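Local coordinates for indole-3-pyruvate decarboxylase (Azospirillum brasilense, PDB 2NXW), which catalyses the thiamine diphosphate-dependent decarboxylation of indole-3-pyruvate to indole-3-acetaldehyde and carbon dioxide, a step of auxin biosynthesis, at residues Ile148-Ala153 and Arg177-Glu182; Ala163-Val168 and Glu193-Asp198. One frame throughout, in Å; residues are numbered along the deposited sequence.

Contact 1: residues Ile148-Ala153 and Arg177-Glu182; sequences ITVAQA and RPVYLE
Gln152 and Tyr180 are parallel partners in a beta-alpha-beta crossover, in which strand 152-154, outermost of the sheet within this chain, and strand 179-184 are joined through helix 161-175. Their side chains meet at about a right angle: Gln152 CB approaches the edge of the phenol ring near its plane, while Gln152 CG packs 4.0 Å from Tyr180 CB. Gln152 bends at chi2 (78°), which folds the amide back along its own segment, and NE2 donates to Thr149 OG1 at 2.9 Å, nearly in the amide plane; OE1 reaches Lys160 of the third subunit. Threonine suits this place because it offers both a hydroxyl, which also bonds Phe145 O, and a methyl, CG2 lying 4.1 Å from Tyr180 CB. With a valine here, Gln152 NE2 and Phe145 O would probably each lose a partner. On the other face, Ala153 CB is small enough to fit against both helix 161-175 and Leu181 CD2, 3.8 Å away. Backbone bonds fix the register, among them Tyr180 N to Ala151 O and Glu182 N to Ala153 O. Along its own strand, Tyr180 OH donates to the anti lone pair of Glu182 OE1 at 2.6 Å.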
ATOM      1  N   ILE A 148      -5.206  12.580  -7.180  1.00 15.54           N
ATOM      2  CA  ILE A 148      -5.755  13.856  -6.734  1.00 15.23           C
ATOM      3  C   ILE A 148      -6.895  14.414  -7.578  1.00 14.14           C
ATOM      4  O   ILE A 148      -7.163  15.620  -7.567  1.00 14.91           O
ATOM      5  CB  ILE A 148      -4.631  14.905  -6.638  1.00 14.91           C
ATOM      6  CG1 ILE A 148      -3.912  15.026  -7.984  1.00 14.94           C
ATOM      7  CG2 ILE A 148      -3.648  14.499  -5.544  1.00 15.89           C
ATOM      8  CD1 ILE A 148      -2.791  16.063  -7.998  1.00 14.80           C
ATOM      9  N   THR A 149      -7.570  13.530  -8.309  1.00 14.01           N
ATOM     10  CA  THR A 149      -8.704  13.923  -9.146  1.00 14.30           C
ATOM     11  C   THR A 149      -9.778  12.847  -9.063  1.00 15.45           C
ATOM     12  O   THR A 149      -9.479  11.700  -8.718  1.00 16.73           O
ATOM     13  CB  THR A 149      -8.299  14.102 -10.631  1.00 13.25           C
ATOM     14  OG1 THR A 149      -7.649  12.913 -11.101  1.00 13.69           O
ATOM     15  CG2 THR A 149      -7.358  15.286 -10.793  1.00 13.30           C
ATOM     16  N   VAL A 150     -11.023  13.210  -9.377  1.00 15.99           N
ATOM     17  CA  VAL A 150     -12.124  12.246  -9.319  1.00 16.77           C
ATOM     18  C   VAL A 150     -12.372  11.489 -10.614  1.00 16.72           C
ATOM     19  O   VAL A 150     -13.094  10.497 -10.620  1.00 18.67           O
ATOM     20  CB  VAL A 150     -13.450  12.907  -8.865  1.00 17.06           C
ATOM     21  CG1 VAL A 150     -13.295  13.387  -7.446  1.00 21.71           C
ATOM     22  CG2 VAL A 150     -13.850  14.045  -9.796  1.00 17.94           C
ATOM     23  N   ALA A 151     -11.781  11.954 -11.704  1.00 15.85           N
ATOM     24  CA  ALA A 151     -11.929  11.298 -12.992  1.00 15.52           C
ATOM     25  C   ALA A 151     -10.792  11.758 -13.878  1.00 15.16           C
ATOM     26  O   ALA A 151     -10.291  12.876 -13.719  1.00 14.74           O
ATOM     27  CB  ALA A 151     -13.273  11.661 -13.621  1.00 17.58           C
ATOM     28  N   GLN A 152     -10.396  10.903 -14.814  1.00 16.06           N
ATOM     29  CA  GLN A 152      -9.311  11.217 -15.726  1.00 16.98           C
ATOM     30  C   GLN A 152      -9.593  10.636 -17.099  1.00 16.96           C
ATOM     31  O   GLN A 152     -10.340   9.663 -17.234  1.00 19.01           O
ATOM     32  CB  GLN A 152      -7.992  10.593 -15.259  1.00 16.19           C
ATOM     33  CG  GLN A 152      -7.614  10.758 -13.792  1.00 16.09           C
ATOM     34  CD  GLN A 152      -8.371   9.812 -12.883  1.00 16.57           C
ATOM     35  OE1 GLN A 152      -8.584   8.636 -13.221  1.00 17.67           O
ATOM     36  NE2 GLN A 152      -8.772  10.306 -11.715  1.00 15.31           N
ATOM     37  N   ALA A 153      -8.979  11.226 -18.116  1.00 16.49           N
ATOM     38  CA  ALA A 153      -9.103  10.689 -19.457  1.00 16.44           C
ATOM     39  C   ALA A 153      -7.934  11.131 -20.309  1.00 16.89           C
ATOM     40  O   ALA A 153      -7.445  12.253 -20.183  1.00 16.03           O
ATOM     41  CB  ALA A 153     -10.418  11.131 -20.109  1.00 18.33           C
ATOM     42  N   ARG A 177     -15.035  18.186  -7.646  1.00 14.24           N
ATOM     43  CA  ARG A 177     -13.621  17.895  -7.405  1.00 14.65           C
ATOM     44  C   ARG A 177     -12.890  18.037  -8.734  1.00 13.47           C
ATOM     45  O   ARG A 177     -13.493  17.960  -9.800  1.00 13.44           O
ATOM     46  CB  ARG A 177     -13.426  16.461  -6.936  1.00 16.53           C
ATOM     47  CG  ARG A 177     -14.275  16.013  -5.772  1.00 21.14           C
ATOM     48  CD  ARG A 177     -13.491  16.040  -4.486  1.00 17.57           C
ATOM     49  NE  ARG A 177     -14.152  15.266  -3.439  1.00 18.46           N
ATOM     50  CZ  ARG A 177     -13.876  15.387  -2.147  1.00 17.35           C
ATOM     51  NH1 ARG A 177     -12.952  16.252  -1.749  1.00 18.44           N
ATOM     52  NH2 ARG A 177     -14.526  14.659  -1.249  1.00 15.24           N
ATOM     53  N   PRO A 178     -11.572  18.222  -8.691  1.00 12.05           N
ATOM     54  CA  PRO A 178     -10.775  18.369  -9.911  1.00 12.03           C
ATOM     55  C   PRO A 178     -10.772  17.105 -10.761  1.00 12.28           C
ATOM     56  O   PRO A 178     -10.969  15.999 -10.244  1.00 12.23           O
ATOM     57  CB  PRO A 178      -9.367  18.662  -9.386  1.00 13.96           C
ATOM     58  CG  PRO A 178      -9.588  19.215  -8.045  1.00 15.75           C
ATOM     59  CD  PRO A 178     -10.746  18.436  -7.492  1.00 13.17           C
ATOM     60  N   VAL A 179     -10.528  17.289 -12.055  1.00 11.79           N
ATOM     61  CA  VAL A 179     -10.434  16.182 -13.003  1.00 13.16           C
ATOM     62  C   VAL A 179      -9.209  16.422 -13.877  1.00 13.77           C
ATOM     63  O   VAL A 179      -8.674  17.542 -13.937  1.00 13.71           O
ATOM     64  CB  VAL A 179     -11.700  16.052 -13.880  1.00 12.06           C
ATOM     65  CG1 VAL A 179     -12.870  15.594 -13.027  1.00 13.22           C
ATOM     66  CG2 VAL A 179     -12.013  17.383 -14.572  1.00 14.23           C
ATOM     67  N   TYR A 180      -8.772  15.371 -14.568  1.00 13.60           N
ATOM     68  CA  TYR A 180      -7.576  15.419 -15.390  1.00 13.15           C
ATOM     69  C   TYR A 180      -7.790  14.976 -16.839  1.00 14.09           C
ATOM     70  O   TYR A 180      -8.325  13.897 -17.091  1.00 15.52           O
ATOM     71  CB  TYR A 180      -6.519  14.515 -14.736  1.00 14.25           C
ATOM     72  CG  TYR A 180      -5.211  14.414 -15.484  1.00 13.84           C
ATOM     73  CD1 TYR A 180      -4.355  15.503 -15.570  1.00 15.33           C
ATOM     74  CD2 TYR A 180      -4.820  13.213 -16.095  1.00 14.98           C
ATOM     75  CE1 TYR A 180      -3.145  15.415 -16.236  1.00 16.40           C
ATOM     76  CE2 TYR A 180      -3.610  13.114 -16.766  1.00 15.81           C
ATOM     77  CZ  TYR A 180      -2.776  14.218 -16.837  1.00 16.50           C
ATOM     78  OH  TYR A 180      -1.588  14.127 -17.525  1.00 17.77           O
ATOM     79  N   LEU A 181      -7.370  15.817 -17.781  1.00 14.23           N
ATOM     80  CA  LEU A 181      -7.478  15.506 -19.202  1.00 14.57           C
ATOM     81  C   LEU A 181      -6.091  15.638 -19.807  1.00 15.46           C
ATOM     82  O   LEU A 181      -5.450  16.680 -19.683  1.00 16.86           O
ATOM     83  CB  LEU A 181      -8.440  16.469 -19.910  1.00 15.62           C
ATOM     84  CG  LEU A 181      -9.911  16.327 -19.511  1.00 15.99           C
ATOM     85  CD1 LEU A 181     -10.745  17.436 -20.160  1.00 17.27           C
ATOM     86  CD2 LEU A 181     -10.426  14.946 -19.945  1.00 16.70           C
ATOM     87  N   GLU A 182      -5.631  14.575 -20.461  1.00 15.80           N
ATOM     88  CA  GLU A 182      -4.315  14.540 -21.083  1.00 16.14           C
ATOM     89  C   GLU A 182      -4.555  14.513 -22.593  1.00 17.45           C
ATOM     90  O   GLU A 182      -5.274  13.647 -23.092  1.00 18.70           O
ATOM     91  CB  GLU A 182      -3.598  13.275 -20.594  1.00 19.30           C
ATOM     92  CG  GLU A 182      -2.146  13.130 -20.956  1.00 22.85           C
ATOM     93  CD  GLU A 182      -1.532  11.931 -20.261  1.00 21.41           C
ATOM     94  OE1 GLU A 182      -1.243  12.020 -19.045  1.00 21.63           O
ATOM     95  OE2 GLU A 182      -1.353  10.891 -20.926  1.00 26.11           O
TER

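Contact 2: residues Ala163-Val168 and Glu193-Asp198; sequences AEIARV and EPVGDD
Ala166 and Asp198 bring their CA atoms to 5.0 Å, the nearest CA pair between helical residues 163-168 and the irregular segment 193-198. The helix, 161-175, is the connection of a beta-alpha-beta crossover in the pyrimidine-binding type of domain found in thiamine diphosphate enzymes; the other segment belongs to the loop that runs from strand 179-184 toward helix 205-221. Between these two segments the contact is van der Waals packing; the loop's charged ties go to residues beyond them. Alanine suits position 166, where its single methyl lets the loop backbone come near: Ala166 CB is 3.7 Å from Asp197 O and 4.0 Å from Gly196 O. Val195 supplies the apolar side chain of the loop. With its CG1 anti to the backbone N (chi1 178°), one branch is directed at Ala166, CG1 lying 3.9 Å from Ala166 CB, and the other at Ile165, whose side chain it crosses at about a right angle; Val195 CG2 is 3.9 Å from Ile165 CD1. Ala30 and Leu27 of helix 23-33 continue this apolar patch. Asp198 marks its polar border, forming salt bridges with Arg173 and Arg34, and Arg34 also bonds Gly196 O, so the loop is tied to helix 161-175 and just past helix 23-33. Turned away from the loop, Glu164 and Arg167, one turn apart, form a side-on salt bridge. Both carboxylate oxygens lie in the guanidinium plane, but the carboxylate is tilted, the nitrogens 37° out of its plane, with Arg167 NH2 to Glu164 OE1 at 2.8 Å and Arg167 NE to Glu164 OE2 at 3.0 Å.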
ATOM      1  N   ALA A 163     -17.410  11.713 -25.800  1.00 19.44           N
ATOM      2  CA  ALA A 163     -18.017  11.013 -24.677  1.00 19.44           C
ATOM      3  C   ALA A 163     -17.116  11.061 -23.446  1.00 19.41           C
ATOM      4  O   ALA A 163     -17.596  11.160 -22.316  1.00 20.25           O
ATOM      5  CB  ALA A 163     -18.301   9.567 -25.058  1.00 21.19           C
ATOM      6  N   GLU A 164     -15.813  10.970 -23.666  1.00 18.50           N
ATOM      7  CA  GLU A 164     -14.881  11.016 -22.551  1.00 18.29           C
ATOM      8  C   GLU A 164     -14.879  12.392 -21.911  1.00 18.06           C
ATOM      9  O   GLU A 164     -14.865  12.502 -20.687  1.00 18.41           O
ATOM     10  CB  GLU A 164     -13.481  10.621 -23.012  1.00 20.09           C
ATOM     11  CG  GLU A 164     -13.341   9.115 -23.174  1.00 22.95           C
ATOM     12  CD  GLU A 164     -13.470   8.381 -21.847  1.00 23.74           C
ATOM     13  OE1 GLU A 164     -12.453   8.248 -21.136  1.00 27.78           O
ATOM     14  OE2 GLU A 164     -14.591   7.951 -21.503  1.00 26.60           O
ATOM     15  N   ILE A 165     -14.903  13.441 -22.724  1.00 17.14           N
ATOM     16  CA  ILE A 165     -14.949  14.794 -22.176  1.00 16.19           C
ATOM     17  C   ILE A 165     -16.228  14.968 -21.349  1.00 16.79           C
ATOM     18  O   ILE A 165     -16.195  15.458 -20.219  1.00 16.78           O
ATOM     19  CB  ILE A 165     -14.914  15.846 -23.304  1.00 15.43           C
ATOM     20  CG1 ILE A 165     -13.533  15.841 -23.953  1.00 15.70           C
ATOM     21  CG2 ILE A 165     -15.239  17.237 -22.762  1.00 15.06           C
ATOM     22  CD1 ILE A 165     -13.461  16.653 -25.226  1.00 15.00           C
ATOM     23  N   ALA A 166     -17.368  14.563 -21.899  1.00 15.86           N
ATOM     24  CA  ALA A 166     -18.618  14.703 -21.166  1.00 15.66           C
ATOM     25  C   ALA A 166     -18.577  13.906 -19.865  1.00 15.74           C
ATOM     26  O   ALA A 166     -19.064  14.366 -18.831  1.00 17.12           O
ATOM     27  CB  ALA A 166     -19.799  14.235 -22.034  1.00 16.14           C
ATOM     28  N   ARG A 167     -17.989  12.714 -19.909  1.00 15.91           N
ATOM     29  CA  ARG A 167     -17.908  11.888 -18.710  1.00 15.48           C
ATOM     30  C   ARG A 167     -17.041  12.547 -17.631  1.00 15.02           C
ATOM     31  O   ARG A 167     -17.436  12.641 -16.467  1.00 15.83           O
ATOM     32  CB  ARG A 167     -17.328  10.507 -19.036  1.00 16.77           C
ATOM     33  CG  ARG A 167     -17.092   9.634 -17.797  1.00 17.69           C
ATOM     34  CD  ARG A 167     -16.452   8.289 -18.136  1.00 18.47           C
ATOM     35  NE  ARG A 167     -15.074   8.389 -18.616  1.00 19.52           N
ATOM     36  CZ  ARG A 167     -14.022   8.640 -17.839  1.00 18.84           C
ATOM     37  NH1 ARG A 167     -14.189   8.818 -16.538  1.00 20.22           N
ATOM     38  NH2 ARG A 167     -12.805   8.694 -18.365  1.00 20.82           N
ATOM     39  N   VAL A 168     -15.866  13.003 -18.031  1.00 16.26           N
ATOM     40  CA  VAL A 168     -14.948  13.616 -17.084  1.00 15.33           C
ATOM     41  C   VAL A 168     -15.442  14.959 -16.550  1.00 16.26           C
ATOM     42  O   VAL A 168     -15.372  15.201 -15.338  1.00 14.95           O
ATOM     43  CB  VAL A 168     -13.553  13.747 -17.712  1.00 15.16           C
ATOM     44  CG1 VAL A 168     -12.610  14.512 -16.778  1.00 16.21           C
ATOM     45  CG2 VAL A 168     -12.986  12.348 -17.966  1.00 16.90           C
ATOM     46  N   GLU A 193     -16.710  15.170 -33.057  1.00 21.73           N
ATOM     47  CA  GLU A 193     -18.088  15.633 -33.020  1.00 23.59           C
ATOM     48  C   GLU A 193     -18.268  16.445 -31.740  1.00 24.20           C
ATOM     49  O   GLU A 193     -17.464  16.337 -30.812  1.00 23.26           O
ATOM     50  CB  GLU A 193     -19.052  14.444 -33.063  1.00 24.07           C
ATOM     51  CG  GLU A 193     -19.024  13.717 -34.412  1.00 26.50           C
ATOM     52  CD  GLU A 193     -20.152  12.722 -34.582  1.00 27.46           C
ATOM     53  OE1 GLU A 193     -21.328  13.148 -34.610  1.00 28.88           O
ATOM     54  OE2 GLU A 193     -19.865  11.509 -34.689  1.00 30.45           O
ATOM     55  N   PRO A 194     -19.304  17.291 -31.682  1.00 25.21           N
ATOM     56  CA  PRO A 194     -19.549  18.115 -30.491  1.00 24.85           C
ATOM     57  C   PRO A 194     -19.768  17.304 -29.217  1.00 23.95           C
ATOM     58  O   PRO A 194     -20.307  16.195 -29.251  1.00 24.29           O
ATOM     59  CB  PRO A 194     -20.791  18.919 -30.878  1.00 26.12           C
ATOM     60  CG  PRO A 194     -20.675  19.022 -32.383  1.00 26.58           C
ATOM     61  CD  PRO A 194     -20.253  17.629 -32.759  1.00 26.48           C
ATOM     62  N   VAL A 195     -19.339  17.864 -28.089  1.00 23.22           N
ATOM     63  CA  VAL A 195     -19.508  17.203 -26.802  1.00 21.64           C
ATOM     64  C   VAL A 195     -20.951  17.368 -26.319  1.00 20.70           C
ATOM     65  O   VAL A 195     -21.485  18.475 -26.308  1.00 21.53           O
ATOM     66  CB  VAL A 195     -18.552  17.805 -25.743  1.00 20.51           C
ATOM     67  CG1 VAL A 195     -18.780  17.139 -24.400  1.00 20.52           C
ATOM     68  CG2 VAL A 195     -17.109  17.614 -26.184  1.00 20.36           C
ATOM     69  N   GLY A 196     -21.575  16.260 -25.928  1.00 21.50           N
ATOM     70  CA  GLY A 196     -22.946  16.315 -25.446  1.00 22.27           C
ATOM     71  C   GLY A 196     -23.041  16.665 -23.969  1.00 23.38           C
ATOM     72  O   GLY A 196     -22.087  17.197 -23.393  1.00 23.66           O
ATOM     73  N   ASP A 197     -24.181  16.365 -23.353  1.00 23.16           N
ATOM     74  CA  ASP A 197     -24.390  16.663 -21.940  1.00 23.58           C
ATOM     75  C   ASP A 197     -23.749  15.646 -21.010  1.00 23.04           C
ATOM     76  O   ASP A 197     -23.388  14.543 -21.424  1.00 23.74           O
ATOM     77  CB  ASP A 197     -25.885  16.728 -21.613  1.00 26.58           C
ATOM     78  CG  ASP A 197     -26.610  17.799 -22.389  1.00 27.44           C
ATOM     79  OD1 ASP A 197     -25.995  18.838 -22.719  1.00 27.72           O
ATOM     80  OD2 ASP A 197     -27.815  17.606 -22.655  1.00 32.33           O
ATOM     81  N   ASP A 198     -23.618  16.018 -19.738  1.00 22.79           N
ATOM     82  CA  ASP A 198     -23.035  15.116 -18.755  1.00 23.46           C
ATOM     83  C   ASP A 198     -23.875  13.851 -18.641  1.00 23.83           C
ATOM     84  O   ASP A 198     -25.110  13.907 -18.669  1.00 25.24           O
ATOM     85  CB  ASP A 198     -23.015  15.727 -17.346  1.00 22.77           C
ATOM     86  CG  ASP A 198     -22.219  17.013 -17.246  1.00 23.42           C
ATOM     87  OD1 ASP A 198     -21.384  17.305 -18.130  1.00 22.92           O
ATOM     88  OD2 ASP A 198     -22.439  17.727 -16.238  1.00 23.76           O
TER

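Contact 1 is buried within the parallel sheet, whereas contact 2 lies nearer the surface, where a loop covers the outer side of the crossover helix; their centres are about 14 Å apart. The strands of contact 1 flank helix 161-175 in sequence, and the helix presents different sides to the two contacts: Val168 packs against Ala153 and Val179, while Ile165 and Ala166 meet the loop. A polar tie joins them as well, Arg167 NH2 lying 2.9 Å from Gln152 O in a probable hydrogen bond. Directional backbone bonds dominate between the strands; methyl packing dominates under the loop, with arginine-aspartate pairs at its margin.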